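PDB 3U3W: transcriptional activator PlcR protein, which binds DNA through a helix-turn-helix domain and activates transcription of virulence genes when its helical-repeat domain takes up the quorum-sensing peptide PapR. Local coordinates for residues Glu132-Glu137 against Ala162-Glu167; Lys140-Gln145 against Leu155-Ala160; His202-Tyr207 against Tyr239-Glu244; Asp258-Ala263 against Glu277-Lys282. All coordinates share one frame; numbering follows the deposited sequence.

Contact 1: residues Glu132-Glu137 against Ala162-Glu167; sequences EYCILE and ANIYAE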
# COMPACT_ATOMS: atom_id res chain seq x y z
N GLU A 132 -17.98 26.14 -11.00
CA GLU A 132 -18.21 26.92 -9.78
C GLU A 132 -19.13 26.21 -8.81
O GLU A 132 -18.95 26.27 -7.59
CB GLU A 132 -18.75 28.31 -10.12
CG GLU A 132 -19.17 29.15 -8.91
CD GLU A 132 -19.41 30.62 -9.28
OE1 GLU A 132 -18.59 31.19 -10.05
OE2 GLU A 132 -20.41 31.21 -8.81
N TYR A 133 -20.13 25.52 -9.36
CA TYR A 133 -21.09 24.82 -8.53
C TYR A 133 -20.44 23.56 -7.95
O TYR A 133 -20.61 23.24 -6.77
CB TYR A 133 -22.33 24.49 -9.36
CG TYR A 133 -23.36 23.66 -8.63
CD1 TYR A 133 -24.35 24.26 -7.86
CD2 TYR A 133 -23.34 22.28 -8.71
CE1 TYR A 133 -25.30 23.50 -7.20
CE2 TYR A 133 -24.28 21.51 -8.07
CZ TYR A 133 -25.26 22.12 -7.31
OH TYR A 133 -26.18 21.34 -6.66
N CYS A 134 -19.67 22.87 -8.78
CA CYS A 134 -18.89 21.73 -8.30
C CYS A 134 -18.02 22.10 -7.08
O CYS A 134 -18.06 21.44 -6.04
CB CYS A 134 -18.03 21.18 -9.43
SG CYS A 134 -17.24 19.63 -9.04
N ILE A 135 -17.24 23.17 -7.20
CA ILE A 135 -16.38 23.62 -6.12
C ILE A 135 -17.16 23.91 -4.84
O ILE A 135 -16.74 23.51 -3.74
CB ILE A 135 -15.57 24.87 -6.52
CG1 ILE A 135 -14.47 24.48 -7.50
CG2 ILE A 135 -15.00 25.56 -5.29
CD1 ILE A 135 -13.75 25.66 -8.08
N LEU A 136 -18.28 24.61 -4.97
CA LEU A 136 -19.10 24.94 -3.81
C LEU A 136 -19.66 23.70 -3.12
O LEU A 136 -19.74 23.65 -1.89
CB LEU A 136 -20.23 25.90 -4.19
CG LEU A 136 -19.80 27.35 -4.48
CD1 LEU A 136 -20.91 28.16 -5.15
CD2 LEU A 136 -19.31 28.03 -3.20
N GLU A 137 -20.05 22.70 -3.90
CA GLU A 137 -20.54 21.46 -3.33
C GLU A 137 -19.41 20.70 -2.62
O GLU A 137 -19.58 20.19 -1.51
CB GLU A 137 -21.20 20.59 -4.39
CG GLU A 137 -22.53 21.14 -4.90
CD GLU A 137 -23.47 21.55 -3.76
OE1 GLU A 137 -23.63 20.78 -2.79
OE2 GLU A 137 -24.04 22.66 -3.84
N ALA A 162 -8.66 21.85 -6.00
CA ALA A 162 -7.48 22.52 -6.57
C ALA A 162 -7.33 22.29 -8.08
O ALA A 162 -6.92 23.20 -8.82
CB ALA A 162 -6.23 22.09 -5.83
N ASN A 163 -7.65 21.08 -8.54
CA ASN A 163 -7.64 20.74 -9.96
C ASN A 163 -8.61 21.60 -10.75
O ASN A 163 -8.34 21.97 -11.89
CB ASN A 163 -8.04 19.27 -10.18
CG ASN A 163 -6.92 18.28 -9.84
OD1 ASN A 163 -5.77 18.66 -9.64
ND2 ASN A 163 -7.27 17.00 -9.77
N ILE A 164 -9.76 21.87 -10.16
CA ILE A 164 -10.83 22.54 -10.87
C ILE A 164 -10.55 24.04 -10.98
O ILE A 164 -10.73 24.62 -12.06
CB ILE A 164 -12.20 22.26 -10.22
CG1 ILE A 164 -12.52 20.77 -10.35
CG2 ILE A 164 -13.29 23.12 -10.88
CD1 ILE A 164 -13.74 20.34 -9.56
N TYR A 165 -10.09 24.65 -9.89
CA TYR A 165 -9.55 26.02 -9.95
C TYR A 165 -8.50 26.10 -11.05
O TYR A 165 -8.51 27.01 -11.88
CB TYR A 165 -8.89 26.41 -8.62
CG TYR A 165 -9.83 26.91 -7.55
CD1 TYR A 165 -10.83 27.82 -7.85
CD2 TYR A 165 -9.70 26.48 -6.22
CE1 TYR A 165 -11.70 28.29 -6.86
CE2 TYR A 165 -10.56 26.93 -5.23
CZ TYR A 165 -11.56 27.85 -5.56
OH TYR A 165 -12.42 28.32 -4.59
N ALA A 166 -7.60 25.12 -11.07
CA ALA A 166 -6.46 25.23 -11.96
C ALA A 166 -6.84 25.12 -13.43
O ALA A 166 -6.29 25.81 -14.28
CB ALA A 166 -5.36 24.22 -11.60
N GLU A 167 -7.78 24.26 -13.76
CA GLU A 167 -8.08 24.09 -15.17
C GLU A 167 -9.13 25.08 -15.69
O GLU A 167 -9.46 25.09 -16.87
CB GLU A 167 -8.42 22.64 -15.49
CG GLU A 167 -9.76 22.15 -15.05
CD GLU A 167 -10.03 20.75 -15.59
OE1 GLU A 167 -9.19 20.25 -16.38
OE2 GLU A 167 -11.06 20.15 -15.22
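Ile-135 lies crosswise to the ring of Tyr-165, laying its terminal methyl over one face. CD1 of Ile-135 sits 3.8 Å from the centroid of the Tyr-165 ring, 24° off the normal, a CH-pi contact displaced toward the CD1-CE1 side. The other branch follows the ring outward, Ile-135 CG2 reaching to 3.8 Å from Tyr-165 OH. That hydroxyl is hydrogen-bonded to Lys-139, one turn after Ile-135. Against Ile-164 the same isoleucine lies differently: the two side chains run alongside, pointing opposite ways, with Ile-135 CD1 3.8 Å from Ile-164 CG2. The delta methyl of Ile-164 points on to the thiol of Cys-134, whose SG, anti to the backbone N (chi1 -171°), is thereby placed 3.6 Å from Ile-164 CD1. Helices 131-143 and 153-167 run nearly antiparallel here, their local axes 10.1 Å apart at an angle of 157°. Tyr-124 of helix 109-125 covers Cys-134 and Ile-164, and Ile-164 also packs on an aromatic side chain of the bound peptide. The join is thus made by shape and dispersion among apolar groups, its one polar side-chain end, the tyrosine hydroxyl, being satisfied from outside the two segments.

Contact 2: residues Lys140-Gln145 against Leu155-Ala160; sequences KLLNQQ and LYIENA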
# COMPACT_ATOMS: atom_id res chain seq x y z
N LYS A 140 -18.56 22.11 0.66
CA LYS A 140 -19.59 21.80 1.65
C LYS A 140 -19.33 20.45 2.30
O LYS A 140 -19.57 20.28 3.49
CB LYS A 140 -20.99 21.89 1.03
CG LYS A 140 -21.58 23.31 1.04
CD LYS A 140 -22.81 23.46 0.14
CE LYS A 140 -23.82 22.33 0.34
NZ LYS A 140 -25.03 22.48 -0.55
N LEU A 141 -18.85 19.49 1.52
CA LEU A 141 -18.38 18.22 2.07
C LEU A 141 -17.26 18.47 3.08
O LEU A 141 -17.22 17.84 4.13
CB LEU A 141 -17.89 17.29 0.96
CG LEU A 141 -18.87 16.97 -0.17
CD1 LEU A 141 -18.26 15.96 -1.17
CD2 LEU A 141 -20.18 16.45 0.40
N LEU A 142 -16.35 19.39 2.77
CA LEU A 142 -15.28 19.73 3.72
C LEU A 142 -15.86 20.30 4.99
O LEU A 142 -15.43 19.95 6.08
CB LEU A 142 -14.30 20.75 3.14
CG LEU A 142 -13.54 20.33 1.89
CD1 LEU A 142 -12.47 21.35 1.61
CD2 LEU A 142 -12.94 18.93 2.05
N ASN A 143 -16.81 21.22 4.83
CA ASN A 143 -17.41 21.90 5.97
C ASN A 143 -18.17 20.93 6.87
O ASN A 143 -18.54 21.30 7.99
CB ASN A 143 -18.30 23.07 5.53
CG ASN A 143 -17.56 24.10 4.69
OD1 ASN A 143 -16.37 24.38 4.90
ND2 ASN A 143 -18.26 24.68 3.71
N GLN A 144 -18.38 19.71 6.39
CA GLN A 144 -18.88 18.62 7.23
C GLN A 144 -17.92 18.31 8.37
O GLN A 144 -18.34 17.81 9.41
CB GLN A 144 -19.12 17.33 6.43
CG GLN A 144 -20.29 17.37 5.47
CD GLN A 144 -20.60 16.00 4.89
OE1 GLN A 144 -20.26 15.71 3.74
NE2 GLN A 144 -21.24 15.15 5.68
N GLN A 145 -16.63 18.61 8.17
CA GLN A 145 -15.60 18.27 9.15
C GLN A 145 -15.73 16.80 9.55
O GLN A 145 -15.70 16.44 10.73
CB GLN A 145 -15.71 19.16 10.39
CG GLN A 145 -15.94 20.64 10.11
CD GLN A 145 -14.67 21.48 10.20
OE1 GLN A 145 -13.66 21.16 9.56
NE2 GLN A 145 -14.72 22.55 10.99
N LEU A 155 -8.43 15.46 2.14
CA LEU A 155 -7.32 15.87 1.29
C LEU A 155 -7.63 15.53 -0.17
O LEU A 155 -7.34 16.32 -1.07
CB LEU A 155 -5.99 15.27 1.75
CG LEU A 155 -5.57 15.73 3.16
CD1 LEU A 155 -4.21 15.20 3.54
CD2 LEU A 155 -5.57 17.24 3.26
N TYR A 156 -8.25 14.38 -0.39
CA TYR A 156 -8.64 14.00 -1.74
C TYR A 156 -9.65 14.99 -2.34
O TYR A 156 -9.58 15.35 -3.52
CB TYR A 156 -9.24 12.60 -1.75
CG TYR A 156 -8.33 11.51 -1.23
CD1 TYR A 156 -6.96 11.65 -1.25
CD2 TYR A 156 -8.87 10.31 -0.73
CE1 TYR A 156 -6.12 10.63 -0.77
CE2 TYR A 156 -8.06 9.31 -0.26
CZ TYR A 156 -6.68 9.47 -0.28
OH TYR A 156 -5.85 8.47 0.19
N ILE A 157 -10.58 15.44 -1.51
CA ILE A 157 -11.55 16.46 -1.91
C ILE A 157 -10.87 17.82 -2.20
O ILE A 157 -11.17 18.49 -3.20
CB ILE A 157 -12.70 16.55 -0.87
CG1 ILE A 157 -13.50 15.24 -0.85
CG2 ILE A 157 -13.64 17.73 -1.17
CD1 ILE A 157 -14.43 15.08 0.33
N GLU A 158 -9.92 18.21 -1.35
CA GLU A 158 -9.14 19.41 -1.62
C GLU A 158 -8.36 19.33 -2.93
O GLU A 158 -8.21 20.34 -3.63
CB GLU A 158 -8.21 19.72 -0.45
CG GLU A 158 -8.96 20.28 0.75
CD GLU A 158 -8.13 20.28 2.01
OE1 GLU A 158 -8.67 19.96 3.09
OE2 GLU A 158 -6.93 20.58 1.92
N ASN A 159 -7.88 18.14 -3.26
CA ASN A 159 -7.13 17.96 -4.49
C ASN A 159 -8.04 18.18 -5.68
O ASN A 159 -7.68 18.89 -6.60
CB ASN A 159 -6.43 16.59 -4.55
CG ASN A 159 -5.84 16.29 -5.93
OD1 ASN A 159 -4.75 16.75 -6.30
ND2 ASN A 159 -6.58 15.56 -6.72
N ALA A 160 -9.23 17.58 -5.66
CA ALA A 160 -10.25 17.86 -6.70
C ALA A 160 -10.57 19.37 -6.82
O ALA A 160 -10.53 19.93 -7.91
CB ALA A 160 -11.53 17.06 -6.45
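Leu-142 and Ile-157 bury the most surface in this contact and meet branch to branch, each side chain reaching past the other toward the opposite helix. The closest approach is between Leu-142 CD2 and Ile-157 CG2, 3.5 Å apart, and the same leucine methyl lies 3.8 Å from Ile-157 CB. Ile-157 therefore offers its beta carbon and short branch to Leu-142, while its longer arm leads elsewhere: a chi1 of -66° sends CG1 away from the carbonyl carbon, and CD1 comes to 4.2 Å from Leu-141 CB. One isoleucine thus spans two successive residues of the facing helix. Leu-141 gives mainly its beta carbon here; its side chain also packs against Gln-116 and Trp-117 of helix 109-125, and Trp-117 touches Ile-157 as well, so a third helix covers this flank.

The second methyl of Leu-142 turns to the aliphatic part of Glu-158, with CD1 of the leucine 3.8 Å from Glu-158 CG. Glu-158 contributes only its methylene stem to the contact: the chain is extended beyond CG, and its OE2 is hydrogen-bonded to Gln-184 NE2 of helix 171-187. The backbone approach is centred on the same leucine-isoleucine pair, with the CA atoms of Leu-142 and Ile-157 7.5 Å apart. Two consecutive helices, 131-143 and 153-167, joined by a short connection and packed through interleaved aliphatic side chains, form a helical hairpin of the kind from which the tetratricopeptide-like domain of the RNPP family is built.

Contact 3: residues His202-Tyr207 against Tyr239-Glu244; sequences HAKALY and YYQRGE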
# COMPACT_ATOMS: atom_id res chain seq x y z
N HIS A 202 -0.12 19.68 -9.28
CA HIS A 202 0.64 20.89 -8.98
C HIS A 202 1.59 21.23 -10.13
O HIS A 202 1.65 22.38 -10.56
CB HIS A 202 1.42 20.69 -7.68
CG HIS A 202 2.07 21.93 -7.17
ND1 HIS A 202 2.97 21.93 -6.12
CD2 HIS A 202 1.94 23.23 -7.54
CE1 HIS A 202 3.38 23.16 -5.89
NE2 HIS A 202 2.77 23.97 -6.73
N ALA A 203 2.32 20.23 -10.63
CA ALA A 203 3.24 20.45 -11.74
C ALA A 203 2.50 20.95 -12.97
O ALA A 203 2.97 21.86 -13.64
CB ALA A 203 4.01 19.21 -12.07
N LYS A 204 1.33 20.36 -13.25
CA LYS A 204 0.53 20.79 -14.39
C LYS A 204 0.13 22.26 -14.26
O LYS A 204 0.25 23.02 -15.22
CB LYS A 204 -0.71 19.90 -14.59
CG LYS A 204 -0.41 18.51 -15.14
CD LYS A 204 -1.70 17.67 -15.22
CE LYS A 204 -2.69 18.28 -16.20
NZ LYS A 204 -2.09 18.30 -17.55
N ALA A 205 -0.35 22.64 -13.08
CA ALA A 205 -0.71 24.02 -12.76
C ALA A 205 0.46 25.03 -12.88
O ALA A 205 0.30 26.12 -13.43
CB ALA A 205 -1.38 24.10 -11.37
N LEU A 206 1.63 24.67 -12.35
CA LEU A 206 2.84 25.47 -12.49
C LEU A 206 3.17 25.68 -13.96
O LEU A 206 3.51 26.79 -14.39
CB LEU A 206 4.02 24.84 -11.73
CG LEU A 206 3.85 24.85 -10.20
CD1 LEU A 206 4.69 23.81 -9.48
CD2 LEU A 206 4.12 26.25 -9.63
N TYR A 207 3.07 24.60 -14.73
CA TYR A 207 3.34 24.67 -16.16
C TYR A 207 2.34 25.62 -16.86
O TYR A 207 2.73 26.40 -17.72
CB TYR A 207 3.27 23.27 -16.78
CG TYR A 207 3.58 23.21 -18.27
CD1 TYR A 207 2.64 23.63 -19.23
CD2 TYR A 207 4.79 22.70 -18.73
CE1 TYR A 207 2.92 23.56 -20.59
CE2 TYR A 207 5.08 22.63 -20.07
CZ TYR A 207 4.14 23.05 -21.00
OH TYR A 207 4.44 22.97 -22.35
N TYR A 239 6.64 11.34 -16.81
CA TYR A 239 7.58 11.42 -17.92
C TYR A 239 7.09 12.31 -19.04
O TYR A 239 7.88 13.01 -19.65
CB TYR A 239 7.93 10.05 -18.47
CG TYR A 239 8.91 9.33 -17.60
CD1 TYR A 239 10.16 9.87 -17.35
CD2 TYR A 239 8.57 8.14 -16.99
CE1 TYR A 239 11.06 9.23 -16.53
CE2 TYR A 239 9.45 7.49 -16.16
CZ TYR A 239 10.70 8.04 -15.94
OH TYR A 239 11.58 7.37 -15.11
N TYR A 240 5.79 12.25 -19.33
CA TYR A 240 5.21 13.07 -20.36
C TYR A 240 5.36 14.54 -19.93
O TYR A 240 5.92 15.37 -20.65
CB TYR A 240 3.74 12.69 -20.60
CG TYR A 240 3.03 13.58 -21.60
CD1 TYR A 240 3.06 13.30 -22.97
CD2 TYR A 240 2.36 14.74 -21.19
CE1 TYR A 240 2.44 14.13 -23.89
CE2 TYR A 240 1.72 15.57 -22.10
CZ TYR A 240 1.77 15.26 -23.44
OH TYR A 240 1.15 16.09 -24.34
N GLN A 241 4.88 14.84 -18.73
CA GLN A 241 5.02 16.18 -18.17
C GLN A 241 6.47 16.68 -18.16
O GLN A 241 6.72 17.86 -18.39
CB GLN A 241 4.46 16.23 -16.76
CG GLN A 241 4.31 17.65 -16.29
CD GLN A 241 3.44 18.43 -17.24
OE1 GLN A 241 2.34 18.00 -17.57
NE2 GLN A 241 3.96 19.55 -17.72
N ARG A 242 7.41 15.78 -17.90
CA ARG A 242 8.80 16.17 -17.83
C ARG A 242 9.31 16.47 -19.24
O ARG A 242 10.07 17.41 -19.44
CB ARG A 242 9.65 15.13 -17.09
CG ARG A 242 10.67 14.39 -17.92
CD ARG A 242 12.11 14.56 -17.42
NE ARG A 242 12.40 13.95 -16.12
CZ ARG A 242 13.03 12.78 -15.95
NH1 ARG A 242 13.42 12.09 -17.01
NH2 ARG A 242 13.26 12.30 -14.71
N GLY A 243 8.87 15.69 -20.22
CA GLY A 243 9.12 16.02 -21.61
C GLY A 243 8.58 17.41 -21.98
O GLY A 243 9.26 18.18 -22.65
N GLU A 244 7.36 17.72 -21.54
CA GLU A 244 6.78 19.05 -21.75
C GLU A 244 7.68 20.14 -21.17
O GLU A 244 7.96 21.14 -21.83
CB GLU A 244 5.39 19.16 -21.11
CG GLU A 244 4.33 18.24 -21.68
CD GLU A 244 3.74 18.78 -22.97
OE1 GLU A 244 2.74 19.54 -22.89
OE2 GLU A 244 4.27 18.44 -24.05
O HOH W 1 0.29 16.21 -17.97
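Segments 202-207 and 239-244 are helical and run nearly parallel, their local axes inclined by 19° and 11.0 Å apart at closest approach. Lys-204 faces Gln-241 and, one turn on, Tyr-207 faces Glu-244. The amide of Gln-241 lies between Lys-204 and Tyr-207, brought there by a CG anti to the backbone N (chi1 -167°) and a bend at the next bond. Amide and ring planes stand 71° apart, with Gln-241 NE2 approaching the ring obliquely, 3.4 Å from Tyr-207 CD2. This side-by-side arrangement, in which helix 212-228 lies between the two helices in sequence and packs on both, belongs to the helical-repeat architecture of the tetratricopeptide-like domain, here with the bound peptide along one side. Lys-204 NZ makes a hydrogen bond to the peptide backbone and a cation-pi contact with one of its aromatic side chains. A water connects the lysine to the second helix: it accepts from Lys-204 NZ at 3.2 Å and donates to Gln-241 OE1 at 2.8 Å. Farther along, Glu-244 CB meets Tyr-207 CE2 obliquely at 3.6 Å, while OE2 of Glu-244 is hydrogen-bonded to Tyr-260.

Contact 4: residues Asp258-Ala263 against Glu277-Lys282; sequences DAYKKA and EALVNK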
# COMPACT_ATOMS: atom_id res chain seq x y z
N ASP A 258 13.79 11.29 -24.94
CA ASP A 258 13.87 10.28 -23.89
C ASP A 258 12.63 10.28 -23.01
O ASP A 258 12.03 9.23 -22.79
CB ASP A 258 15.11 10.51 -23.01
CG ASP A 258 15.32 9.39 -22.00
OD1 ASP A 258 15.61 8.25 -22.41
OD2 ASP A 258 15.22 9.66 -20.78
N ALA A 259 12.26 11.45 -22.50
CA ALA A 259 11.14 11.54 -21.58
C ALA A 259 9.88 11.03 -22.23
O ALA A 259 9.15 10.23 -21.64
CB ALA A 259 10.96 12.96 -21.06
N TYR A 260 9.62 11.47 -23.46
CA TYR A 260 8.41 11.06 -24.18
C TYR A 260 8.37 9.56 -24.50
O TYR A 260 7.31 8.94 -24.48
CB TYR A 260 8.22 11.89 -25.46
CG TYR A 260 7.79 13.32 -25.24
CD1 TYR A 260 6.64 13.63 -24.52
CD2 TYR A 260 8.52 14.38 -25.79
CE1 TYR A 260 6.23 14.95 -24.33
CE2 TYR A 260 8.12 15.70 -25.61
CZ TYR A 260 6.98 15.98 -24.88
OH TYR A 260 6.58 17.28 -24.70
N LYS A 261 9.54 8.98 -24.78
CA LYS A 261 9.65 7.54 -25.02
C LYS A 261 9.29 6.75 -23.77
O LYS A 261 8.54 5.78 -23.82
CB LYS A 261 11.05 7.16 -25.50
CG LYS A 261 11.31 7.50 -26.96
CD LYS A 261 12.80 7.42 -27.30
CE LYS A 261 13.30 5.98 -27.34
NZ LYS A 261 13.21 5.26 -26.03
N LYS A 262 9.82 7.19 -22.64
CA LYS A 262 9.47 6.57 -21.37
C LYS A 262 7.97 6.64 -21.11
O LYS A 262 7.38 5.68 -20.60
CB LYS A 262 10.28 7.18 -20.23
CG LYS A 262 11.76 6.80 -20.24
CD LYS A 262 12.50 7.52 -19.11
CE LYS A 262 13.85 6.90 -18.79
NZ LYS A 262 14.80 6.92 -19.93
N ALA A 263 7.33 7.75 -21.46
CA ALA A 263 5.89 7.89 -21.28
C ALA A 263 5.13 6.93 -22.17
O ALA A 263 4.22 6.25 -21.73
CB ALA A 263 5.43 9.32 -21.54
N GLU A 277 -3.00 9.66 -27.33
CA GLU A 277 -3.21 10.74 -28.29
C GLU A 277 -2.22 11.87 -28.08
O GLU A 277 -1.56 12.31 -29.02
CB GLU A 277 -4.64 11.29 -28.21
CG GLU A 277 -5.64 10.62 -29.14
CD GLU A 277 -6.77 9.93 -28.39
OE1 GLU A 277 -7.49 10.63 -27.64
OE2 GLU A 277 -6.94 8.70 -28.56
N ALA A 278 -2.11 12.32 -26.84
CA ALA A 278 -1.25 13.45 -26.51
C ALA A 278 0.15 13.30 -27.07
O ALA A 278 0.91 14.27 -27.14
CB ALA A 278 -1.20 13.65 -25.01
N LEU A 279 0.51 12.08 -27.48
CA LEU A 279 1.87 11.80 -27.88
C LEU A 279 2.14 12.01 -29.37
O LEU A 279 3.25 11.75 -29.85
CB LEU A 279 2.27 10.39 -27.46
CG LEU A 279 2.68 10.27 -26.00
CD1 LEU A 279 2.71 8.82 -25.58
CD2 LEU A 279 4.04 10.93 -25.78
N VAL A 280 1.14 12.49 -30.10
CA VAL A 280 1.31 12.80 -31.52
C VAL A 280 2.40 13.86 -31.74
O VAL A 280 2.42 14.90 -31.07
CB VAL A 280 0.00 13.27 -32.18
CG1 VAL A 280 -1.00 12.13 -32.22
CG2 VAL A 280 -0.56 14.48 -31.44
N ASN A 281 3.30 13.56 -32.67
CA ASN A 281 4.34 14.51 -33.08
C ASN A 281 5.40 14.79 -32.02
O ASN A 281 5.87 15.93 -31.90
CB ASN A 281 3.71 15.82 -33.57
CG ASN A 281 2.83 15.63 -34.80
OD1 ASN A 281 3.26 15.04 -35.79
ND2 ASN A 281 1.60 16.12 -34.73
N LYS A 282 5.77 13.77 -31.25
CA LYS A 282 6.91 13.87 -30.33
C LYS A 282 7.54 12.50 -30.08
O LYS A 282 8.09 11.88 -30.99
CB LYS A 282 6.50 14.54 -29.01
CG LYS A 282 5.02 14.87 -28.88
CD LYS A 282 4.78 15.82 -27.72
CE LYS A 282 3.36 16.37 -27.75
NZ LYS A 282 3.21 17.57 -26.89
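The ring of Tyr-260 carries the side chain of Lys-282 over one face, and a methyl of Leu-279 approaches it obliquely. Lys-282 CD lies 3.9 Å from the ring centroid and 23° off the normal, a CH-pi contact offset toward CZ, the hydroxyl-bearing carbon, where the same methylene is 3.6 Å from Tyr-260 CZ. The lysine is laid along the face: its CB is 3.8 Å from Tyr-260 CD2, and the chain, extended beyond CG, carries the methylenes past the ring toward the hydroxyl. Its ammonium group then forms a salt bridge with OE2 of Glu-244, to which Tyr-260 OH is also hydrogen-bonded, so the acid links the ends of the two side chains that meet here. Arg-247 forms a salt bridge with the same OE2 and a hydrogen bond with Tyr-260 OH, and the shared carboxylate probably offsets the closeness of the Lys-282 ammonium and the Arg-247 guanidinium.

Leu-279 comes at a slant, bringing CD2 to 4.0 Å from Tyr-260 CD1 and equally close to Tyr-260 O. A type II beta turn from Leu-279 to Lys-282 returns the chain, letting both residues reach the same tyrosine, one from each end of the turn.

The C-terminal segment 277-282 thus folds back beside helix 253-269 and also reaches the helix before it, where Leu-279 and Lys-282 both pack on Tyr-240 of helix 235-248.

In the fold
All four contacts fall in the helical C-terminal domain. From the N terminus, contact 1 joins helix 131-143 to helix 153-167 and closes the outer loop; contact 2 is nested inside it, joining the same two helices nearer their connection, with centres about 11 Å apart. Contact 3 opens later and joins helix 192-208 to helix 235-248, with helix 212-228 between them in sequence. It touches contact 1 where Ala-166 packs on Ala-205, so helix 153-167 packs directly on helix 192-208. Contact 4 follows in series, closing the C-terminal tail onto helix 253-269; it meets contact 3 through Glu-244. None of the contacts cross.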